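Local structure of 350aa long hypothetical aspartate-semialdehyde dehydrogenase (Sulfolobus tokodaii, 2EP5) at residues S170-T176 and L229-T234. The protein probably catalyses the NADP-dependent interconversion of malonyl-CoA and malonate semialdehyde, as a member of the aspartate-semialdehyde dehydrogenase family. Numbering follows the deposited sequence.
Sequences SKIIITT and LDSTVT
K171 and I172 of strand 171-178 meet D230 and T232 of strand 230-237, and the two strands run parallel as neighbours in the mixed sheet of the dimerisation domain. Strand 230-237 is the outermost of that sheet within the chain. Strand 171-178 lies between it and the antiparallel strand 244-251.

I172 makes the first two bonds of the backbone ladder between these segments. Its N-H goes to D230 O at 2.9 Å, and its O accepts the N-H of T232 at 2.8 Å, almost in line with the carbonyl. The pattern repeats two residues on, where I174 N bonds T232 O and I174 O receives T234 N. T176 N to T234 O, 2.8 Å, continues the series, and T176 then pairs with I236. The I172 side chain packs on the opposite face from K171. Its CB lies 3.5 Å from S231 CB. CG1 is anti to the carbonyl carbon (chi1 -63°), and CD1 reaches L229 CD2. A167 of helix 164-168 touches both I172 and L229.

On the face of K171, I173 and T232, the lysine chain bends at chi2 (61°) and crosses to the other strand. NZ forms a salt bridge with D230 OD1, meeting it from above the carboxylate plane. This face meets the second subunit, so the polar cluster is part of the interface with that subunit. There N317 of the second subunit gives its O to K171 NZ and its ND2 to D230 OD2, while E316 of that subunit bonds T232 OG1. The salt bridge and the bonds from N317 would hold the lysine and aspartate in place and probably favour their charged forms. Within the strand pair, the shorter of the two bonds from K171 NZ runs to T232 OG1, at 2.7 Å.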
loop_
_atom_site.group_PDB
_atom_site.type_symbol
_atom_site.label_atom_id
_atom_site.label_comp_id
_atom_site.label_asym_id
_atom_site.label_seq_id
_atom_site.Cartn_x
_atom_site.Cartn_y
_atom_site.Cartn_z
ATOM N N SER A 170 23.153 -21.812 -22.838
ATOM C CA SER A 170 21.778 -22.014 -22.407
ATOM C C SER A 170 20.865 -20.929 -22.936
ATOM O O SER A 170 21.300 -20.007 -23.631
ATOM C CB SER A 170 21.696 -21.981 -20.885
ATOM O OG SER A 170 21.796 -20.639 -20.428
ATOM N N LYS A 171 19.588 -21.063 -22.602
ATOM C CA LYS A 171 18.582 -20.076 -22.958
ATOM C C LYS A 171 18.251 -19.462 -21.598
ATOM O O LYS A 171 17.794 -20.151 -20.675
ATOM C CB LYS A 171 17.349 -20.736 -23.584
ATOM C CG LYS A 171 16.176 -19.788 -23.841
ATOM C CD LYS A 171 16.528 -18.660 -24.815
ATOM C CE LYS A 171 15.448 -17.574 -24.826
ATOM N NZ LYS A 171 15.757 -16.452 -25.761
ATOM N N ILE A 172 18.522 -18.169 -21.474
ATOM C CA ILE A 172 18.299 -17.445 -20.231
ATOM C C ILE A 172 16.949 -16.766 -20.179
ATOM O O ILE A 172 16.698 -15.835 -20.943
ATOM C CB ILE A 172 19.377 -16.359 -20.028
ATOM C CG1 ILE A 172 20.750 -17.017 -19.910
ATOM C CG2 ILE A 172 19.059 -15.531 -18.790
ATOM C CD1 ILE A 172 21.883 -16.077 -20.116
ATOM N N ILE A 173 16.089 -17.236 -19.276
ATOM C CA ILE A 173 14.771 -16.646 -19.089
ATOM C C ILE A 173 14.821 -15.819 -17.807
ATOM O O ILE A 173 15.182 -16.326 -16.740
ATOM C CB ILE A 173 13.670 -17.713 -18.921
ATOM C CG1 ILE A 173 13.596 -18.605 -20.174
ATOM C CG2 ILE A 173 12.330 -17.024 -18.656
ATOM C CD1 ILE A 173 13.139 -17.884 -21.436
ATOM N N ILE A 174 14.455 -14.548 -17.906
ATOM C CA ILE A 174 14.483 -13.685 -16.737
ATOM C C ILE A 174 13.219 -12.860 -16.522
ATOM O O ILE A 174 12.677 -12.268 -17.447
ATOM C CB ILE A 174 15.670 -12.692 -16.799
ATOM C CG1 ILE A 174 16.991 -13.449 -16.905
ATOM C CG2 ILE A 174 15.686 -11.833 -15.553
ATOM C CD1 ILE A 174 18.171 -12.565 -17.295
ATOM N N THR A 175 12.750 -12.848 -15.284
ATOM C CA THR A 175 11.601 -12.043 -14.920
ATOM C C THR A 175 12.124 -11.098 -13.843
ATOM O O THR A 175 12.692 -11.543 -12.841
ATOM C CB THR A 175 10.453 -12.877 -14.333
ATOM O OG1 THR A 175 9.977 -13.801 -15.323
ATOM C CG2 THR A 175 9.307 -11.956 -13.907
ATOM N N THR A 176 11.964 -9.801 -14.063
ATOM C CA THR A 176 12.429 -8.829 -13.081
ATOM C C THR A 176 11.252 -8.091 -12.448
ATOM O O THR A 176 10.321 -7.688 -13.144
ATOM C CB THR A 176 13.383 -7.782 -13.709
ATOM O OG1 THR A 176 12.674 -6.995 -14.679
ATOM C CG2 THR A 176 14.569 -8.466 -14.373
ATOM N N LEU A 229 24.935 -14.544 -24.887
ATOM C CA LEU A 229 23.836 -14.757 -23.957
ATOM C C LEU A 229 22.494 -14.584 -24.650
ATOM O O LEU A 229 22.121 -13.480 -25.060
ATOM C CB LEU A 229 23.945 -13.791 -22.771
ATOM C CG LEU A 229 25.163 -13.981 -21.855
ATOM C CD1 LEU A 229 25.236 -12.840 -20.869
ATOM C CD2 LEU A 229 25.078 -15.319 -21.124
ATOM N N ASP A 230 21.777 -15.690 -24.802
ATOM C CA ASP A 230 20.475 -15.651 -25.432
ATOM C C ASP A 230 19.447 -15.517 -24.316
ATOM O O ASP A 230 18.912 -16.506 -23.819
ATOM C CB ASP A 230 20.247 -16.930 -26.248
ATOM C CG ASP A 230 18.853 -17.001 -26.845
ATOM O OD1 ASP A 230 18.256 -15.933 -27.113
ATOM O OD2 ASP A 230 18.355 -18.127 -27.055
ATOM N N SER A 231 19.174 -14.283 -23.914
ATOM C CA SER A 231 18.220 -14.069 -22.843
ATOM C C SER A 231 16.921 -13.386 -23.240
ATOM O O SER A 231 16.906 -12.479 -24.067
ATOM C CB SER A 231 18.890 -13.297 -21.696
ATOM O OG SER A 231 19.809 -12.339 -22.186
ATOM N N THR A 232 15.828 -13.852 -22.644
ATOM C CA THR A 232 14.505 -13.287 -22.876
ATOM C C THR A 232 14.043 -12.786 -21.501
ATOM O O THR A 232 13.978 -13.547 -20.531
ATOM C CB THR A 232 13.529 -14.355 -23.435
ATOM O OG1 THR A 232 13.919 -14.692 -24.771
ATOM C CG2 THR A 232 12.102 -13.835 -23.461
ATOM N N VAL A 233 13.736 -11.501 -21.411
ATOM C CA VAL A 233 13.343 -10.956 -20.124
ATOM C C VAL A 233 12.005 -10.255 -20.096
ATOM O O VAL A 233 11.581 -9.651 -21.076
ATOM C CB VAL A 233 14.469 -10.021 -19.558
ATOM C CG1 VAL A 233 15.580 -9.859 -20.599
ATOM C CG2 VAL A 233 13.913 -8.676 -19.143
ATOM N N THR A 234 11.343 -10.367 -18.951
ATOM C CA THR A 234 10.046 -9.751 -18.722
ATOM C C THR A 234 10.193 -8.874 -17.480
ATOM O O THR A 234 10.400 -9.384 -16.367
ATOM C CB THR A 234 8.978 -10.834 -18.483
ATOM O OG1 THR A 234 9.005 -11.763 -19.578
ATOM C CG2 THR A 234 7.588 -10.218 -18.377
HETATM O O HOH W 1 10.673 -13.594 -19.759
#